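Local coordinates for protein putative peptidase (Chlamydophila abortus, PDB 3CE2) that is a putative zinc metallopeptidase of the M3B (oligopeptidase F) family that probably degrades small bioactive peptides, at residues S340-L344 with L435-L440; M441-L445 with I457-C461. All coordinates share one frame; numbering follows the deposited sequence.

Interaction 1: residues S340-L344 with L435-L440; sequences SLSPL and LNEMLL
Leu439 projects from helix 431-447 into the turn that joins helix 330-340 to helix 345-357, overlapping Leu341, Pro343 and Leu344 in the helical M3 peptidase fold. With CG anti to the backbone N (chi1 -170°), the branch point of Leu439 is brought up to Leu341 and the turn. CD2 of Leu439 meets CG of Leu344 at 3.5 Å, the two side chains running past each other in opposite senses, while CD1 of Leu439 reaches CG of the Pro343 ring at 3.9 Å. Between them, CG of Leu439 packs on CD2 of Leu341 at 3.7 Å. The turn includes a short 3-10 segment, 342-344, on which Pro343 and Leu344 point toward the helix.

One helical turn earlier, Asn436 receives a methyl from each of Leu341 and Leu344: CD1 of Leu341 comes in nearly at right angles, and CD1 of Leu344 sits 3.5 Å from OD1 of Asn436. The polar work of this buried amide is done elsewhere, ND2 bonding to the carbonyl of Ala401, the residue before zinc ligand His402, and to the hydroxyl of Tyr348. At the other end of the contact, CD1 of Leu440 lies 3.6 Å from OG of Ser340, a hydroxyl that is hydrogen-bonded to Leu336 O.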
loop_
_atom_site.group_PDB
_atom_site.type_symbol
_atom_site.label_atom_id
_atom_site.label_comp_id
_atom_site.label_asym_id
_atom_site.label_seq_id
_atom_site.Cartn_x
_atom_site.Cartn_y
_atom_site.Cartn_z
ATOM N N SER A 340 2.363 23.783 -6.152
ATOM C CA SER A 340 3.345 22.708 -6.016
ATOM C C SER A 340 3.191 21.588 -7.037
ATOM O O SER A 340 4.175 20.972 -7.448
ATOM C CB SER A 340 3.294 22.113 -4.619
ATOM O OG SER A 340 3.725 23.061 -3.663
ATOM N N LEU A 341 1.961 21.323 -7.441
ATOM C CA LEU A 341 1.718 20.244 -8.363
ATOM C C LEU A 341 1.630 20.723 -9.807
ATOM O O LEU A 341 1.396 19.910 -10.714
ATOM C CB LEU A 341 0.463 19.472 -7.960
ATOM C CG LEU A 341 0.470 18.902 -6.533
ATOM C CD1 LEU A 341 -0.720 17.989 -6.325
ATOM C CD2 LEU A 341 1.759 18.160 -6.231
ATOM N N SER A 342 1.851 22.019 -10.040
ATOM C CA SER A 342 1.721 22.559 -11.409
ATOM C C SER A 342 2.432 21.770 -12.537
ATOM O O SER A 342 1.954 21.735 -13.669
ATOM C CB SER A 342 2.047 24.068 -11.495
ATOM O OG SER A 342 3.387 24.356 -11.141
ATOM N N PRO A 343 3.574 21.136 -12.247
ATOM C CA PRO A 343 4.111 20.316 -13.335
ATOM C C PRO A 343 3.175 19.185 -13.782
ATOM O O PRO A 343 3.439 18.544 -14.795
ATOM C CB PRO A 343 5.394 19.742 -12.744
ATOM C CG PRO A 343 5.769 20.705 -11.674
ATOM C CD PRO A 343 4.457 21.142 -11.074
ATOM N N LEU A 344 2.094 18.931 -13.049
ATOM C CA LEU A 344 1.142 17.918 -13.487
ATOM C C LEU A 344 0.136 18.513 -14.456
ATOM O O LEU A 344 -0.757 17.820 -14.966
ATOM C CB LEU A 344 0.439 17.286 -12.301
ATOM C CG LEU A 344 1.350 16.515 -11.349
ATOM C CD1 LEU A 344 0.523 15.825 -10.311
ATOM C CD2 LEU A 344 2.177 15.509 -12.099
ATOM N N LEU A 435 4.072 10.001 -5.670
ATOM C CA LEU A 435 4.497 11.032 -6.616
ATOM C C LEU A 435 4.036 12.418 -6.171
ATOM O O LEU A 435 4.824 13.357 -6.173
ATOM C CB LEU A 435 4.015 10.730 -8.036
ATOM C CG LEU A 435 4.434 11.712 -9.147
ATOM C CD1 LEU A 435 4.622 11.005 -10.487
ATOM C CD2 LEU A 435 3.482 12.880 -9.295
ATOM N N ASN A 436 2.780 12.560 -5.776
ATOM C CA ASN A 436 2.330 13.842 -5.217
ATOM C C ASN A 436 3.122 14.302 -3.982
ATOM O O ASN A 436 3.486 15.464 -3.890
ATOM C CB ASN A 436 0.821 13.845 -4.929
ATOM C CG ASN A 436 -0.006 14.052 -6.176
ATOM O OD1 ASN A 436 0.527 14.117 -7.279
ATOM N ND2 ASN A 436 -1.316 14.141 -6.015
ATOM N N GLU A 437 3.385 13.408 -3.032
ATOM C CA GLU A 437 4.175 13.792 -1.867
ATOM C C GLU A 437 5.486 14.352 -2.341
ATOM O O GLU A 437 5.898 15.407 -1.900
ATOM C CB GLU A 437 4.494 12.601 -0.990
ATOM C CG GLU A 437 3.451 12.268 0.057
ATOM C CD GLU A 437 3.629 10.850 0.602
ATOM O OE1 GLU A 437 4.611 10.607 1.340
ATOM O OE2 GLU A 437 2.798 9.975 0.271
ATOM N N MET A 438 6.149 13.618 -3.233
ATOM C CA MET A 438 7.500 13.956 -3.694
ATOM C C MET A 438 7.550 15.264 -4.464
ATOM O O MET A 438 8.405 16.101 -4.226
ATOM C CB MET A 438 8.078 12.806 -4.520
ATOM C CG MET A 438 8.343 11.550 -3.680
ATOM S SD MET A 438 9.746 11.777 -2.560
ATOM C CE MET A 438 9.134 11.059 -1.047
ATOM N N LEU A 439 6.617 15.433 -5.383
ATOM C CA LEU A 439 6.450 16.671 -6.115
ATOM C C LEU A 439 6.301 17.855 -5.171
ATOM O O LEU A 439 6.936 18.882 -5.359
ATOM C CB LEU A 439 5.208 16.564 -6.989
ATOM C CG LEU A 439 4.946 17.658 -8.028
ATOM C CD1 LEU A 439 6.247 18.243 -8.642
ATOM C CD2 LEU A 439 3.997 17.108 -9.105
ATOM N N LEU A 440 5.435 17.729 -4.173
ATOM C CA LEU A 440 5.215 18.821 -3.226
ATOM C C LEU A 440 6.543 19.267 -2.576
ATOM O O LEU A 440 6.902 20.441 -2.630
ATOM C CB LEU A 440 4.201 18.392 -2.178
ATOM C CG LEU A 440 4.074 19.234 -0.916
ATOM C CD1 LEU A 440 3.285 20.471 -1.195
ATOM C CD2 LEU A 440 3.410 18.443 0.204
#

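Interaction 2: residues M441-L445 with I457-C461; sequences MDSML and ILTRC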
loop_
_atom_site.group_PDB
_atom_site.type_symbol
_atom_site.label_atom_id
_atom_site.label_comp_id
_atom_site.label_asym_id
_atom_site.label_seq_id
_atom_site.Cartn_x
_atom_site.Cartn_y
_atom_site.Cartn_z
ATOM N N MET A 441 7.268 18.328 -1.970
ATOM C CA MET A 441 8.607 18.596 -1.446
ATOM C C MET A 441 9.570 19.164 -2.514
ATOM O O MET A 441 10.263 20.149 -2.280
ATOM C CB MET A 441 9.201 17.343 -0.800
ATOM C CG MET A 441 8.662 17.002 0.582
ATOM S SD MET A 441 9.210 15.334 1.066
ATOM C CE MET A 441 8.005 14.958 2.337
ATOM N N ASP A 442 9.611 18.564 -3.684
ATOM C CA ASP A 442 10.426 19.122 -4.745
ATOM C C ASP A 442 10.142 20.595 -5.006
ATOM O O ASP A 442 11.062 21.407 -5.088
ATOM C CB ASP A 442 10.232 18.360 -6.038
ATOM C CG ASP A 442 11.204 18.806 -7.102
ATOM O OD1 ASP A 442 12.389 18.458 -6.951
ATOM O OD2 ASP A 442 10.799 19.507 -8.066
ATOM N N SER A 443 8.869 20.936 -5.155
ATOM C CA SER A 443 8.471 22.305 -5.447
ATOM C C SER A 443 8.749 23.248 -4.298
ATOM O O SER A 443 9.104 24.402 -4.528
ATOM C CB SER A 443 6.990 22.380 -5.791
ATOM O OG SER A 443 6.729 21.735 -7.020
ATOM N N MET A 444 8.577 22.763 -3.065
ATOM C CA MET A 444 8.786 23.601 -1.883
ATOM C C MET A 444 10.256 23.943 -1.700
ATOM O O MET A 444 10.572 25.017 -1.210
ATOM C CB MET A 444 8.224 22.959 -0.609
ATOM C CG MET A 444 6.730 23.060 -0.497
ATOM S SD MET A 444 6.107 22.410 1.065
ATOM C CE MET A 444 6.479 23.807 2.135
ATOM N N LEU A 445 11.146 23.032 -2.079
ATOM C CA LEU A 445 12.580 23.310 -2.057
ATOM C C LEU A 445 12.916 24.420 -3.013
ATOM O O LEU A 445 13.519 25.408 -2.632
ATOM C CB LEU A 445 13.358 22.109 -2.535
ATOM C CG LEU A 445 13.560 21.010 -1.532
ATOM C CD1 LEU A 445 14.544 20.027 -2.144
ATOM C CD2 LEU A 445 14.089 21.633 -0.243
ATOM N N ILE A 457 13.141 19.739 4.752
ATOM C CA ILE A 457 12.467 19.104 3.623
ATOM C C ILE A 457 13.300 18.000 2.987
ATOM O O ILE A 457 12.807 16.904 2.723
ATOM C CB ILE A 457 12.147 20.114 2.544
ATOM C CG1 ILE A 457 11.146 21.122 3.073
ATOM C CG2 ILE A 457 11.606 19.420 1.310
ATOM C CD1 ILE A 457 11.117 22.382 2.257
ATOM N N LEU A 458 14.567 18.279 2.729
ATOM C CA LEU A 458 15.405 17.279 2.089
ATOM C C LEU A 458 15.516 16.058 2.969
ATOM O O LEU A 458 15.610 14.930 2.488
ATOM C CB LEU A 458 16.789 17.851 1.821
ATOM C CG LEU A 458 16.867 18.689 0.554
ATOM C CD1 LEU A 458 17.905 19.771 0.705
ATOM C CD2 LEU A 458 17.161 17.790 -0.650
ATOM N N THR A 459 15.511 16.287 4.270
ATOM C CA THR A 459 15.745 15.204 5.198
ATOM C C THR A 459 14.519 14.286 5.246
ATOM O O THR A 459 14.655 13.058 5.255
ATOM C CB THR A 459 16.137 15.741 6.584
ATOM O OG1 THR A 459 17.489 16.210 6.522
ATOM C CG2 THR A 459 16.067 14.647 7.608
ATOM N N ARG A 460 13.328 14.888 5.227
ATOM C CA ARG A 460 12.098 14.128 5.309
ATOM C C ARG A 460 11.954 13.260 4.065
ATOM O O ARG A 460 11.565 12.083 4.117
ATOM C CB ARG A 460 10.906 15.065 5.443
ATOM C CG ARG A 460 9.625 14.333 5.807
ATOM C CD ARG A 460 8.555 15.280 6.286
ATOM N NE ARG A 460 8.252 16.287 5.272
ATOM C CZ ARG A 460 8.631 17.562 5.331
ATOM N NH1 ARG A 460 8.305 18.387 4.346
ATOM N NH2 ARG A 460 9.328 18.014 6.370
ATOM N N CYS A 461 12.303 13.870 2.949
ATOM C CA CYS A 461 12.251 13.246 1.662
ATOM C C CYS A 461 13.238 12.083 1.497
ATOM O O CYS A 461 12.891 11.043 0.944
ATOM C CB CYS A 461 12.521 14.316 0.615
ATOM S SG CYS A 461 12.839 13.648 -0.981
#
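Segments 441-445 and 457-461 run almost antiparallel, their helix axes 10.2 Å apart at closest approach with a crossing angle of -163°, and form the two arms of a helical hairpin in which helix 431-447 turns back through a short connection into helix 451-487. The backbones come nearest at Met441 and Ile457.

Ile457 points toward the first helix and is met by three of its side chains. Its CG2 lies 3.7 Å from CD2 of Leu445 and 3.8 Å from CB of Met441, so this one branch is shared between residues a helical turn apart. At the end of the other branch, CD1 of Ile457 reaches CB of Met444 while still touching CD2 of Leu445.

Leu445 divides its methyls between two partners. While CD2 packs on Ile457, CD1 of Leu445 meets CD2 of Leu458 at 3.8 Å, the two leucines crossing at about a right angle. Although Leu458 starts out facing away from the first helix, its end swings back to this meeting, and it also touches Lys602 and Leu606 of helix 590-607, which covers this side of the hairpin.

At the opposite end of the contact Met441 is extended beyond CG (chi2 169°) and reaches across the gap to the second helix. SD of Met441 comes to rest beside Cys461, 3.5 Å from its CB, and CE continues to Arg460. That arginine is bent at chi3 (58°), bringing its guanidinium obliquely across the end of Met441, and it also packs on Leu394 of helix 394-416. The thioether methyl lies nearest to NE, while NH1 of Arg460 lies 4.0 Å from CG of Met441.

Overall arrangement
The two contacts lie in series along the chain, with their centres 11 Å apart, and both draw on helix 431-447: its middle turns receive the loop after helix 330-340 in interaction 1, and residues 441-445 pair with helix 451-487 in interaction 2. They also touch directly. Ser443 OG makes a probable hydrogen bond to Ser340 O, and Met438 SD packs against Cys461 SG. Helix 431-447 directly follows zinc ligand Glu430, and its Glu437 bonds to His402 of the HExxH zinc site. Packing on this helix thus joins the metal-binding core to surrounding helices, with interaction 1 closer to the zinc than interaction 2.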